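Local coordinates for protein flagellar assembly factor FliW (PDB 5JAK) that probably binds CsrA to stop it repressing flagellin translation, and binds flagellin during assembly of the flagellum, at residues V59-F64 and V94-A99. The protein carries 1 engineered substitution. Sequence-based numbering, arbitrary orientation.
Sequences VLIEPF and VILTVA
Val59-Ile61 and Val94-Thr97 pair as neighbouring antiparallel strands whose axes come within 4.6 Å, strongly twisted, with 126° between their directions. They are central strands of the curled, all-antiparallel FliW sheet: Leu60 bonds onward through its backbone to Ile46 on one flank, Ile95 to Asn108 on the other. The register rests on Ile61 and Val94, a hydrogen-bonded pair in which Ile61 N reaches Val94 O at 3.1 Å and Val94 N returns to Ile61 O at 3.0 Å. Leu96 N gives a nearly straight bond (178°) to Val59 O, but where the return bond would lie a water is inserted, accepting from Val59 N and donating to Leu96 O.

Ile61, Val94 and Leu96 share one face of the sheet. With chi1 at 56°, Ile61 holds CG1 between its backbone N and carbonyl carbon, 3.6 Å from Val94 CG2, while its chain runs roughly at right angles to that of Leu96. Pro63 CB extends this buried apolar patch, touching both methyls of Val94. On the reverse face, in the non-hydrogen-bonded pair, Leu60 CD2 meets Ile95 CG1 at 3.7 Å. Leu96 abuts Ile61 with both branches: Leu96 CD2 meets Ile61 CD1, and Leu96 CD1 lies 3.5 Å from Ile61 CG2.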
loop_
_atom_site.group_PDB
_atom_site.type_symbol
_atom_site.label_atom_id
_atom_site.label_comp_id
_atom_site.label_asym_id
_atom_site.label_seq_id
_atom_site.Cartn_x
_atom_site.Cartn_y
_atom_site.Cartn_z
ATOM N N VAL A 59 6.366 3.800 -1.961
ATOM C CA VAL A 59 6.282 4.625 -0.780
ATOM C C VAL A 59 4.831 4.787 -0.377
ATOM O O VAL A 59 4.062 5.305 -1.123
ATOM C CB VAL A 59 6.888 6.006 -1.015
ATOM C CG1 VAL A 59 6.818 6.840 0.229
ATOM C CG2 VAL A 59 8.300 5.893 -1.496
ATOM N N LEU A 60 4.477 4.333 0.809
ATOM C CA LEU A 60 3.103 4.370 1.320
ATOM C C LEU A 60 2.965 5.339 2.490
ATOM O O LEU A 60 3.900 5.534 3.276
ATOM C CB LEU A 60 2.637 2.989 1.847
ATOM C CG LEU A 60 2.744 1.758 0.970
ATOM C CD1 LEU A 60 2.092 0.534 1.665
ATOM C CD2 LEU A 60 2.120 2.063 -0.369
ATOM N N ILE A 61 1.764 5.918 2.632
ATOM C CA ILE A 61 1.366 6.580 3.868
ATOM C C ILE A 61 -0.007 6.077 4.293
ATOM O O ILE A 61 -0.800 5.603 3.479
ATOM C CB ILE A 61 1.346 8.116 3.747
ATOM C CG1 ILE A 61 0.423 8.552 2.601
ATOM C CG2 ILE A 61 2.759 8.641 3.577
ATOM C CD1 ILE A 61 0.128 10.008 2.616
ATOM N N GLU A 62 -0.293 6.197 5.583
ATOM C CA GLU A 62 -1.681 6.068 6.023
ATOM C C GLU A 62 -2.403 7.335 5.598
ATOM O O GLU A 62 -1.942 8.430 5.927
ATOM C CB GLU A 62 -1.782 5.879 7.536
ATOM C CG GLU A 62 -1.129 4.593 7.994
ATOM C CD GLU A 62 -1.480 4.224 9.419
ATOM O OE1 GLU A 62 -2.681 4.239 9.767
ATOM O OE2 GLU A 62 -0.547 3.910 10.186
ATOM N N PRO A 63 -3.510 7.236 4.852
ATOM C CA PRO A 63 -4.039 8.442 4.185
ATOM C C PRO A 63 -4.545 9.521 5.124
ATOM O O PRO A 63 -4.583 10.700 4.738
ATOM C CB PRO A 63 -5.177 7.886 3.308
ATOM C CG PRO A 63 -5.540 6.548 3.916
ATOM C CD PRO A 63 -4.221 6.010 4.437
ATOM N N PHE A 64 -4.954 9.180 6.337
ATOM C CA PHE A 64 -5.509 10.236 7.180
ATOM C C PHE A 64 -4.434 11.209 7.650
ATOM O O PHE A 64 -4.765 12.294 8.139
ATOM C CB PHE A 64 -6.280 9.583 8.327
ATOM C CG PHE A 64 -7.171 8.463 7.857
ATOM C CD1 PHE A 64 -8.431 8.727 7.340
ATOM C CD2 PHE A 64 -6.713 7.150 7.853
ATOM C CE1 PHE A 64 -9.236 7.692 6.874
ATOM C CE2 PHE A 64 -7.512 6.115 7.385
ATOM C CZ PHE A 64 -8.771 6.384 6.900
ATOM N N VAL A 94 -2.170 4.483 1.085
ATOM C CA VAL A 94 -2.138 5.023 -0.270
ATOM C C VAL A 94 -0.704 5.186 -0.747
ATOM O O VAL A 94 0.200 5.528 0.031
ATOM C CB VAL A 94 -2.895 6.372 -0.397
ATOM C CG1 VAL A 94 -4.406 6.152 -0.183
ATOM C CG2 VAL A 94 -2.366 7.398 0.614
ATOM N N ILE A 95 -0.507 4.976 -2.048
ATOM C CA ILE A 95 0.822 5.098 -2.659
ATOM C C ILE A 95 1.121 6.556 -2.939
ATOM O O ILE A 95 0.282 7.276 -3.505
ATOM C CB ILE A 95 0.904 4.281 -3.964
ATOM C CG1 ILE A 95 0.624 2.798 -3.714
ATOM C CG2 ILE A 95 2.281 4.488 -4.652
ATOM C CD1 ILE A 95 0.517 1.953 -5.048
ATOM N N LEU A 96 2.323 7.004 -2.554
ATOM C CA LEU A 96 2.791 8.346 -2.863
ATOM C C LEU A 96 3.702 8.329 -4.083
ATOM O O LEU A 96 4.586 7.474 -4.198
ATOM C CB LEU A 96 3.559 8.932 -1.670
ATOM C CG LEU A 96 2.808 9.267 -0.395
ATOM C CD1 LEU A 96 3.780 10.041 0.510
ATOM C CD2 LEU A 96 1.559 10.091 -0.705
ATOM N N THR A 97 3.499 9.293 -4.984
ATOM C CA THR A 97 4.458 9.628 -6.046
ATOM C C THR A 97 5.233 10.858 -5.582
ATOM O O THR A 97 4.694 11.966 -5.560
ATOM C CB THR A 97 3.747 9.910 -7.367
ATOM O OG1 THR A 97 3.093 8.721 -7.821
ATOM C CG2 THR A 97 4.746 10.393 -8.429
ATOM N N VAL A 98 6.504 10.667 -5.226
ATOM C CA VAL A 98 7.335 11.733 -4.665
ATOM C C VAL A 98 8.073 12.437 -5.801
ATOM O O VAL A 98 8.832 11.808 -6.543
ATOM C CB VAL A 98 8.314 11.172 -3.623
ATOM C CG1 VAL A 98 9.131 12.296 -2.997
ATOM C CG2 VAL A 98 7.557 10.359 -2.556
ATOM N N ALA A 99 7.863 13.742 -5.936
ATOM C CA ALA A 99 8.233 14.433 -7.174
ATOM C C ALA A 99 9.633 15.040 -7.158
ATOM O O ALA A 99 10.458 14.710 -6.313
ATOM C CB ALA A 99 7.211 15.515 -7.485
HETATM O O HOH W 1 5.916 5.182 -4.387
#